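Local coordinates for DNA processing protein DprA (PDB 3UQZ) that helps load the RecA recombinase onto single-stranded DNA during natural transformation, binding that DNA cooperatively and protecting it from nucleases, at residues V221-L231 and G254-L262; I162-Y173 and L189-P200. One frame throughout, in Å; residues are numbered along the deposited sequence.

Contact 1 of 2, residues V221-L231 and G254-L262; sequences VAEAKMRSGSL and GLSDGCHHL
Val221 meets Leu262 at about a right angle, its CG2 lying 4.0 Å from Leu262 CD1, and Cys234 of helix 229-239 touches both side chains. At Glu223 a water accepts from the backbone N and donates to Ser256 OG, bridging the two segments. The Glu223 carboxylate lies across Leu255, with OE1 3.6 Å from Leu255 CD2, while OE2 finds its polar partner in Ser118. Ala224 is held through both backbone polar groups. Its N-H points almost straight at sulfur (Ala224 N to Cys259 SG 3.5 Å, 166° at the hydrogen); Cys259 chi1 of -62° swings SG back beside its own backbone N, on the side facing this loop. Ala224 O accepts from Gly258 N at 2.8 Å, the donor standing 36° out of the carbonyl plane. These contacts set the loop that follows strand 218-222, a parallel strand of the Rossmann-like sheet, against the first turn of helix 257-264, where Gly258 N has no earlier helical carbonyl to bind. Lys225 runs beside Leu255 in the same direction, CE 3.7 Å from Leu255 CD2. A second water joins Met226 N to Gly254 O. Met226, a selenomethionine, bends at its second torsion and crosses His261, its CE reaching 3.6 Å from His261 CB, with SE inclined obliquely to the imidazole. At the close of the type II turn from Lys225 to Ser228, Ser228 OG donates to Lys225 O and, as N-cap of helix 229-239, weakly accepts from Leu231 N. From that helix, Leu231 CD1 lies 3.9 Å from Leu262 CG and also rests on Gly258 O.

Contact 2 of 2, residues I162-Y173 and L189-P200; sequences IAVIGTGLDVFY and LVLSEYGPGEQP
A parallel beta-alpha-beta unit of the Rossmann-like domain supplies this contact: strands 161-164 and 189-192, linked through helix 178-187, lie side by side, and the axes of their segments 162-164 and 189-192 are 20° apart. Three backbone bonds fix the register, Ala163 N to Leu189 O, Leu191 N to Ala163 O and Ile165 N to Leu191 O. On one face Ile162 CG2 meets Leu191 CD1 at 3.9 Å; on the face of Ala163 and Val190, Leu169 CD2 slides past Val190 CG1 in the opposite direction, 3.7 Å away. Beyond the strands the loops remain paired. Ser192 OG, set anti to its own N by chi1 of -171°, donates to Thr167 O at 2.6 Å and accepts from Tyr194 N in an ST turn. Gly168 N bonds Glu198 O at 3.0 Å. Asp170 OD1 takes Gly197 N on its syn lone pair (2.8 Å), while OD2 forms a salt bridge with Lys70. Pro200 CB lies over one face of the Tyr173 ring, 4.0 Å from the centroid, a CH-pi contact; Phe205 meets the same ring. Water bridges Ile165 O to Glu193 N, and another Leu169 N to Tyr194 O. The chemistry thus changes along the contact: aliphatic side chains flank regular backbone pairing in the sheet, whereas past the C-terminal ends of the two strands the loops are joined by single side-chain, backbone and water hydrogen bonds together with the proline-tyrosine CH-pi contact.

Overall arrangement
From the N terminus, the chain passes the helices of residues 5-69 and the first sheet strands before reaching contact 2, which closes a short excursion through helix 178-187 and joins two neighbouring strands. Helix 204-215 then leads to strand 218-222, where contact 1 begins; its loop takes in the rest of helix 229-239 and strand 243-246 and closes at helix 257-264. The contacts are therefore in series, neither nested nor crossed. The centres of contact 1 and contact 2 are about 26 Å apart, and the nearest atoms of contact 1 and contact 2 are about 12 Å apart, so they do not touch. The common sheet relates them: strands 137-140 and 108-113 separate strand 161-164 of contact 2 from strand 218-222 of contact 1.

Contact 1 of 2, residues V221-L231 and G254-L262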
loop_
_atom_site.group_PDB
_atom_site.type_symbol
_atom_site.label_atom_id
_atom_site.label_comp_id
_atom_site.label_asym_id
_atom_site.label_seq_id
_atom_site.Cartn_x
_atom_site.Cartn_y
_atom_site.Cartn_z
ATOM N N VAL A 221 -3.114 11.718 -1.880
ATOM C CA VAL A 221 -3.779 11.122 -3.049
ATOM C C VAL A 221 -4.889 10.191 -2.625
ATOM O O VAL A 221 -4.744 9.443 -1.660
ATOM C CB VAL A 221 -2.875 10.376 -4.052
ATOM C CG1 VAL A 221 -3.089 10.883 -5.471
ATOM C CG2 VAL A 221 -1.412 10.358 -3.636
ATOM N N ALA A 222 -5.964 10.191 -3.403
ATOM C CA ALA A 222 -7.116 9.331 -3.218
ATOM C C ALA A 222 -7.758 9.125 -4.560
ATOM O O ALA A 222 -8.032 10.088 -5.281
ATOM C CB ALA A 222 -8.106 9.962 -2.267
ATOM N N GLU A 223 -7.974 7.858 -4.906
ATOM C CA GLU A 223 -8.593 7.434 -6.154
ATOM C C GLU A 223 -7.905 8.000 -7.390
ATOM O O GLU A 223 -8.546 8.621 -8.228
ATOM C CB GLU A 223 -10.126 7.646 -6.149
ATOM C CG GLU A 223 -10.841 6.836 -5.076
ATOM C CD GLU A 223 -12.269 6.423 -5.368
ATOM O OE1 GLU A 223 -12.912 7.043 -6.248
ATOM O OE2 GLU A 223 -12.763 5.501 -4.678
ATOM N N ALA A 224 -6.599 7.775 -7.500
ATOM C CA ALA A 224 -5.830 8.182 -8.666
ATOM C C ALA A 224 -5.766 6.967 -9.586
ATOM O O ALA A 224 -5.420 5.871 -9.143
ATOM C CB ALA A 224 -4.435 8.631 -8.256
ATOM N N LYS A 225 -6.238 7.134 -10.824
ATOM C CA LYS A 225 -6.236 6.079 -11.834
ATOM C C LYS A 225 -4.860 6.042 -12.476
ATOM O O LYS A 225 -4.056 6.950 -12.257
ATOM C CB LYS A 225 -7.289 6.360 -12.914
ATOM C CG LYS A 225 -8.704 6.094 -12.462
ATOM C CD LYS A 225 -9.678 6.720 -13.404
ATOM C CE LYS A 225 -10.975 6.982 -12.694
ATOM N NZ LYS A 225 -12.065 7.289 -13.653
HETATM N N MSE A 226 -4.570 4.997 -13.255
HETATM C CA MSE A 226 -3.307 4.940 -13.977
HETATM C C MSE A 226 -3.393 5.992 -15.077
HETATM O O MSE A 226 -4.488 6.287 -15.559
HETATM C CB MSE A 226 -3.080 3.554 -14.578
HETATM C CG MSE A 226 -2.675 2.520 -13.553
HETATM SE SE MSE A 226 -1.004 2.898 -12.608
HETATM C CE MSE A 226 -0.772 1.116 -11.844
ATOM N N ARG A 227 -2.252 6.595 -15.426
ATOM C CA ARG A 227 -2.123 7.642 -16.446
ATOM C C ARG A 227 -3.112 8.826 -16.277
ATOM O O ARG A 227 -3.541 9.434 -17.256
ATOM C CB ARG A 227 -2.024 7.050 -17.887
ATOM C CG ARG A 227 -3.285 6.377 -18.444
ATOM C CD ARG A 227 -2.996 5.250 -19.424
ATOM N NE ARG A 227 -2.542 4.014 -18.772
ATOM C CZ ARG A 227 -3.347 3.086 -18.251
ATOM N NH1 ARG A 227 -4.665 3.247 -18.267
ATOM N NH2 ARG A 227 -2.832 1.992 -17.697
ATOM N N SER A 228 -3.449 9.148 -15.009
ATOM C CA SER A 228 -4.360 10.223 -14.611
ATOM C C SER A 228 -3.588 11.499 -14.294
ATOM O O SER A 228 -2.355 11.461 -14.159
ATOM C CB SER A 228 -5.158 9.804 -13.380
ATOM O OG SER A 228 -4.302 9.653 -12.262
ATOM N N GLY A 229 -4.323 12.606 -14.152
ATOM C CA GLY A 229 -3.763 13.905 -13.800
ATOM C C GLY A 229 -3.195 13.936 -12.393
ATOM O O GLY A 229 -2.131 14.519 -12.174
ATOM N N SER A 230 -3.892 13.279 -11.435
ATOM C CA SER A 230 -3.516 13.188 -10.019
ATOM C C SER A 230 -2.175 12.467 -9.850
ATOM O O SER A 230 -1.347 12.893 -9.041
ATOM C CB SER A 230 -4.601 12.486 -9.211
ATOM O OG SER A 230 -5.861 12.479 -9.866
ATOM N N LEU A 231 -1.956 11.394 -10.638
ATOM C CA LEU A 231 -0.728 10.600 -10.634
ATOM C C LEU A 231 0.447 11.438 -11.110
ATOM O O LEU A 231 1.505 11.409 -10.480
ATOM C CB LEU A 231 -0.907 9.342 -11.506
ATOM C CG LEU A 231 0.276 8.366 -11.591
ATOM C CD1 LEU A 231 0.409 7.539 -10.336
ATOM C CD2 LEU A 231 0.122 7.450 -12.766
ATOM N N GLY A 254 -10.096 -0.282 -10.334
ATOM C CA GLY A 254 -9.196 0.425 -11.241
ATOM C C GLY A 254 -9.002 1.870 -10.801
ATOM O O GLY A 254 -8.072 2.552 -11.250
ATOM N N LEU A 255 -9.881 2.331 -9.888
ATOM C CA LEU A 255 -9.900 3.665 -9.309
ATOM C C LEU A 255 -8.672 4.014 -8.478
ATOM O O LEU A 255 -8.233 5.156 -8.542
ATOM C CB LEU A 255 -11.161 3.852 -8.455
ATOM C CG LEU A 255 -12.419 4.288 -9.190
ATOM C CD1 LEU A 255 -13.633 3.983 -8.365
ATOM C CD2 LEU A 255 -12.377 5.777 -9.530
ATOM N N SER A 256 -8.135 3.069 -7.679
ATOM C CA SER A 256 -6.979 3.345 -6.816
ATOM C C SER A 256 -5.646 2.784 -7.324
ATOM O O SER A 256 -4.686 2.714 -6.555
ATOM C CB SER A 256 -7.258 2.895 -5.386
ATOM O OG SER A 256 -8.285 3.669 -4.791
ATOM N N ASP A 257 -5.574 2.432 -8.623
ATOM C CA ASP A 257 -4.389 1.850 -9.255
ATOM C C ASP A 257 -3.161 2.738 -9.175
ATOM O O ASP A 257 -2.058 2.235 -8.980
ATOM C CB ASP A 257 -4.673 1.446 -10.719
ATOM C CG ASP A 257 -5.596 0.250 -10.952
ATOM O OD1 ASP A 257 -6.146 -0.293 -9.959
ATOM O OD2 ASP A 257 -5.793 -0.127 -12.135
ATOM N N GLY A 258 -3.364 4.041 -9.334
ATOM C CA GLY A 258 -2.304 5.042 -9.284
ATOM C C GLY A 258 -1.737 5.211 -7.892
ATOM O O GLY A 258 -0.525 5.348 -7.736
ATOM N N CYS A 259 -2.623 5.178 -6.866
ATOM C CA CYS A 259 -2.281 5.244 -5.441
ATOM C C CYS A 259 -1.414 4.053 -5.090
ATOM O O CYS A 259 -0.404 4.209 -4.408
ATOM C CB CYS A 259 -3.539 5.255 -4.575
ATOM S SG CYS A 259 -4.633 6.670 -4.844
ATOM N N HIS A 260 -1.827 2.857 -5.550
ATOM C CA HIS A 260 -1.151 1.587 -5.316
ATOM C C HIS A 260 0.220 1.571 -5.959
ATOM O O HIS A 260 1.177 1.141 -5.317
ATOM C CB HIS A 260 -2.025 0.413 -5.779
ATOM C CG HIS A 260 -3.299 0.260 -5.001
ATOM N ND1 HIS A 260 -4.356 -0.469 -5.504
ATOM C CD2 HIS A 260 -3.647 0.756 -3.787
ATOM C CE1 HIS A 260 -5.307 -0.402 -4.586
ATOM N NE2 HIS A 260 -4.929 0.330 -3.539
ATOM N N HIS A 261 0.329 2.091 -7.198
ATOM C CA HIS A 261 1.588 2.199 -7.936
ATOM C C HIS A 261 2.549 3.129 -7.174
ATOM O O HIS A 261 3.723 2.790 -7.027
ATOM C CB HIS A 261 1.331 2.707 -9.365
ATOM C CG HIS A 261 2.574 3.024 -10.137
ATOM N ND1 HIS A 261 3.341 2.024 -10.723
ATOM C CD2 HIS A 261 3.148 4.222 -10.398
ATOM C CE1 HIS A 261 4.352 2.644 -11.312
ATOM N NE2 HIS A 261 4.277 3.967 -11.153
ATOM N N LEU A 262 2.031 4.274 -6.658
ATOM C CA LEU A 262 2.803 5.258 -5.898
ATOM C C LEU A 262 3.379 4.660 -4.614
ATOM O O LEU A 262 4.555 4.889 -4.319
ATOM C CB LEU A 262 1.966 6.519 -5.590
ATOM C CG LEU A 262 1.797 7.536 -6.733
ATOM C CD1 LEU A 262 0.541 8.358 -6.543
ATOM C CD2 LEU A 262 3.014 8.422 -6.879
HETATM O O HOH W 1 -7.908 5.629 -3.009
HETATM O O HOH W 2 -6.353 2.883 -13.411
#

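Contact 2 of 2, residues I162-Y173 and L189-P200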
loop_
_atom_site.group_PDB
_atom_site.type_symbol
_atom_site.label_atom_id
_atom_site.label_comp_id
_atom_site.label_asym_id
_atom_site.label_seq_id
_atom_site.Cartn_x
_atom_site.Cartn_y
_atom_site.Cartn_z
ATOM N N ILE A 162 -7.301 26.511 0.656
ATOM C CA ILE A 162 -6.787 27.324 -0.456
ATOM C C ILE A 162 -7.164 26.611 -1.751
ATOM O O ILE A 162 -6.893 25.418 -1.887
ATOM C CB ILE A 162 -5.250 27.609 -0.401
ATOM C CG1 ILE A 162 -4.852 28.400 0.855
ATOM C CG2 ILE A 162 -4.762 28.333 -1.681
ATOM C CD1 ILE A 162 -3.354 28.451 1.125
ATOM N N ALA A 163 -7.782 27.334 -2.701
ATOM C CA ALA A 163 -8.116 26.815 -4.032
ATOM C C ALA A 163 -7.198 27.446 -5.087
ATOM O O ALA A 163 -6.978 28.662 -5.073
ATOM C CB ALA A 163 -9.562 27.089 -4.376
ATOM N N VAL A 164 -6.632 26.616 -5.975
ATOM C CA VAL A 164 -5.777 27.064 -7.088
ATOM C C VAL A 164 -6.586 26.736 -8.362
ATOM O O VAL A 164 -6.865 25.569 -8.627
ATOM C CB VAL A 164 -4.352 26.422 -7.055
ATOM C CG1 VAL A 164 -3.436 27.018 -8.118
ATOM C CG2 VAL A 164 -3.720 26.576 -5.675
ATOM N N ILE A 165 -7.067 27.759 -9.066
ATOM C CA ILE A 165 -7.920 27.550 -10.242
ATOM C C ILE A 165 -7.188 27.593 -11.591
ATOM O O ILE A 165 -6.030 28.022 -11.667
ATOM C CB ILE A 165 -9.176 28.466 -10.197
ATOM C CG1 ILE A 165 -8.799 29.965 -10.121
ATOM C CG2 ILE A 165 -10.112 28.038 -9.053
ATOM C CD1 ILE A 165 -9.956 30.955 -10.337
ATOM N N GLY A 166 -7.870 27.109 -12.630
ATOM C CA GLY A 166 -7.377 27.094 -14.007
ATOM C C GLY A 166 -8.106 28.054 -14.931
ATOM O O GLY A 166 -8.123 27.866 -16.147
ATOM N N THR A 167 -8.750 29.082 -14.351
ATOM C CA THR A 167 -9.512 30.127 -15.051
ATOM C C THR A 167 -9.234 31.487 -14.370
ATOM O O THR A 167 -8.475 31.543 -13.387
ATOM C CB THR A 167 -11.023 29.847 -14.955
ATOM O OG1 THR A 167 -11.475 30.094 -13.624
ATOM C CG2 THR A 167 -11.422 28.465 -15.423
ATOM N N GLY A 168 -9.891 32.552 -14.867
ATOM C CA GLY A 168 -9.833 33.875 -14.265
ATOM C C GLY A 168 -10.671 33.843 -13.000
ATOM O O GLY A 168 -11.548 32.967 -12.864
ATOM N N LEU A 169 -10.418 34.781 -12.058
ATOM C CA LEU A 169 -11.130 34.845 -10.774
ATOM C C LEU A 169 -12.636 35.201 -10.874
ATOM O O LEU A 169 -13.356 35.111 -9.875
ATOM C CB LEU A 169 -10.382 35.730 -9.749
ATOM C CG LEU A 169 -9.006 35.215 -9.289
ATOM C CD1 LEU A 169 -8.188 36.310 -8.739
ATOM C CD2 LEU A 169 -9.123 34.097 -8.259
ATOM N N ASP A 170 -13.106 35.563 -12.087
ATOM C CA ASP A 170 -14.500 35.914 -12.404
ATOM C C ASP A 170 -15.146 34.829 -13.281
ATOM O O ASP A 170 -16.259 35.014 -13.799
ATOM C CB ASP A 170 -14.577 37.297 -13.098
ATOM C CG ASP A 170 -13.618 37.541 -14.261
ATOM O OD1 ASP A 170 -12.845 36.612 -14.615
ATOM O OD2 ASP A 170 -13.603 38.670 -14.783
ATOM N N VAL A 171 -14.418 33.703 -13.455
ATOM C CA VAL A 171 -14.820 32.536 -14.245
ATOM C C VAL A 171 -14.924 31.322 -13.304
ATOM O O VAL A 171 -14.127 31.182 -12.373
ATOM C CB VAL A 171 -13.878 32.302 -15.461
ATOM C CG1 VAL A 171 -14.260 31.047 -16.248
ATOM C CG2 VAL A 171 -13.843 33.527 -16.375
ATOM N N PHE A 172 -15.919 30.458 -13.535
ATOM C CA PHE A 172 -16.154 29.337 -12.648
ATOM C C PHE A 172 -16.079 27.989 -13.341
ATOM O O PHE A 172 -16.867 27.729 -14.248
ATOM C CB PHE A 172 -17.479 29.553 -11.876
ATOM C CG PHE A 172 -17.525 30.882 -11.145
ATOM C CD1 PHE A 172 -17.003 31.008 -9.861
ATOM C CD2 PHE A 172 -18.020 32.023 -11.770
ATOM C CE1 PHE A 172 -16.989 32.243 -9.211
ATOM C CE2 PHE A 172 -17.998 33.260 -11.122
ATOM C CZ PHE A 172 -17.492 33.360 -9.843
ATOM N N TYR A 173 -15.102 27.144 -12.954
ATOM C CA TYR A 173 -14.975 25.801 -13.520
ATOM C C TYR A 173 -14.667 24.743 -12.457
ATOM O O TYR A 173 -13.644 24.849 -11.785
ATOM C CB TYR A 173 -13.992 25.727 -14.705
ATOM C CG TYR A 173 -13.934 24.351 -15.344
ATOM C CD1 TYR A 173 -14.806 23.997 -16.370
ATOM C CD2 TYR A 173 -13.016 23.398 -14.911
ATOM C CE1 TYR A 173 -14.763 22.734 -16.953
ATOM C CE2 TYR A 173 -12.972 22.126 -15.478
ATOM C CZ TYR A 173 -13.849 21.797 -16.500
ATOM O OH TYR A 173 -13.805 20.549 -17.072
ATOM N N LEU A 189 -9.053 31.657 0.668
ATOM C CA LEU A 189 -8.167 32.186 -0.374
ATOM C C LEU A 189 -8.251 31.393 -1.698
ATOM O O LEU A 189 -8.158 30.162 -1.698
ATOM C CB LEU A 189 -6.723 32.205 0.151
ATOM C CG LEU A 189 -5.605 32.709 -0.775
ATOM C CD1 LEU A 189 -5.767 34.198 -1.129
ATOM C CD2 LEU A 189 -4.246 32.456 -0.146
ATOM N N VAL A 190 -8.424 32.111 -2.821
ATOM C CA VAL A 190 -8.452 31.538 -4.170
ATOM C C VAL A 190 -7.273 32.154 -4.908
ATOM O O VAL A 190 -7.137 33.381 -4.921
ATOM C CB VAL A 190 -9.778 31.777 -4.960
ATOM C CG1 VAL A 190 -9.782 30.998 -6.270
ATOM C CG2 VAL A 190 -11.007 31.425 -4.139
ATOM N N LEU A 191 -6.417 31.313 -5.498
ATOM C CA LEU A 191 -5.255 31.766 -6.266
ATOM C C LEU A 191 -5.411 31.414 -7.753
ATOM O O LEU A 191 -6.024 30.389 -8.100
ATOM C CB LEU A 191 -3.953 31.157 -5.725
ATOM C CG LEU A 191 -3.527 31.526 -4.303
ATOM C CD1 LEU A 191 -2.441 30.568 -3.803
ATOM C CD2 LEU A 191 -3.050 32.994 -4.205
ATOM N N SER A 192 -4.836 32.262 -8.629
ATOM C CA SER A 192 -4.860 32.069 -10.088
ATOM C C SER A 192 -3.711 32.792 -10.788
ATOM O O SER A 192 -3.323 33.882 -10.377
ATOM C CB SER A 192 -6.192 32.530 -10.682
ATOM O OG SER A 192 -6.297 32.158 -12.046
ATOM N N GLU A 193 -3.183 32.193 -11.854
ATOM C CA GLU A 193 -2.123 32.781 -12.680
ATOM C C GLU A 193 -2.775 33.527 -13.847
ATOM O O GLU A 193 -2.104 34.285 -14.531
ATOM C CB GLU A 193 -1.244 31.663 -13.259
ATOM C CG GLU A 193 0.132 31.556 -12.633
ATOM C CD GLU A 193 1.031 30.533 -13.292
ATOM O OE1 GLU A 193 2.261 30.750 -13.304
ATOM O OE2 GLU A 193 0.508 29.540 -13.848
ATOM N N TYR A 194 -4.076 33.279 -14.077
ATOM C CA TYR A 194 -4.876 33.793 -15.178
ATOM C C TYR A 194 -5.644 35.062 -14.854
ATOM O O TYR A 194 -6.205 35.210 -13.774
ATOM C CB TYR A 194 -5.783 32.678 -15.728
ATOM C CG TYR A 194 -5.009 31.388 -15.902
ATOM C CD1 TYR A 194 -4.061 31.253 -16.918
ATOM C CD2 TYR A 194 -5.123 30.354 -14.980
ATOM C CE1 TYR A 194 -3.265 30.114 -17.018
ATOM C CE2 TYR A 194 -4.339 29.204 -15.080
ATOM C CZ TYR A 194 -3.422 29.085 -16.109
ATOM O OH TYR A 194 -2.628 27.971 -16.206
ATOM N N GLY A 195 -5.629 35.984 -15.803
ATOM C CA GLY A 195 -6.272 37.282 -15.677
ATOM C C GLY A 195 -7.769 37.246 -15.901
ATOM O O GLY A 195 -8.318 36.187 -16.213
ATOM N N PRO A 196 -8.455 38.404 -15.765
ATOM C CA PRO A 196 -9.922 38.424 -15.922
ATOM C C PRO A 196 -10.486 37.820 -17.207
ATOM O O PRO A 196 -9.954 38.047 -18.295
ATOM C CB PRO A 196 -10.263 39.909 -15.784
ATOM C CG PRO A 196 -9.157 40.475 -14.950
ATOM C CD PRO A 196 -7.937 39.738 -15.400
ATOM N N GLY A 197 -11.538 37.027 -17.064
ATOM C CA GLY A 197 -12.232 36.414 -18.189
ATOM C C GLY A 197 -11.585 35.225 -18.868
ATOM O O GLY A 197 -12.145 34.719 -19.843
ATOM N N GLU A 198 -10.418 34.747 -18.372
ATOM C CA GLU A 198 -9.716 33.596 -18.950
ATOM C C GLU A 198 -10.487 32.295 -18.730
ATOM O O GLU A 198 -10.942 32.015 -17.618
ATOM C CB GLU A 198 -8.257 33.501 -18.480
ATOM C CG GLU A 198 -7.389 34.630 -19.010
ATOM C CD GLU A 198 -5.941 34.274 -19.289
ATOM O OE1 GLU A 198 -5.706 33.382 -20.136
ATOM O OE2 GLU A 198 -5.044 34.925 -18.703
ATOM N N GLN A 199 -10.638 31.523 -19.809
ATOM C CA GLN A 199 -11.423 30.293 -19.893
ATOM C C GLN A 199 -10.723 28.998 -19.444
ATOM O O GLN A 199 -9.493 28.915 -19.522
ATOM C CB GLN A 199 -11.966 30.141 -21.340
ATOM C CG GLN A 199 -12.990 31.201 -21.760
ATOM C CD GLN A 199 -14.171 31.272 -20.834
ATOM O OE1 GLN A 199 -14.299 32.219 -20.057
ATOM N NE2 GLN A 199 -15.044 30.268 -20.880
ATOM N N PRO A 200 -11.495 27.950 -19.039
ATOM C CA PRO A 200 -10.867 26.675 -18.637
ATOM C C PRO A 200 -10.233 25.861 -19.790
ATOM O O PRO A 200 -10.701 24.766 -20.141
ATOM C CB PRO A 200 -12.015 25.930 -17.945
ATOM C CG PRO A 200 -13.232 26.460 -18.563
ATOM C CD PRO A 200 -12.964 27.891 -18.872
HETATM O O HOH W 3 -3.442 29.378 -11.641
HETATM O O HOH W 4 -8.365 36.364 -12.830
#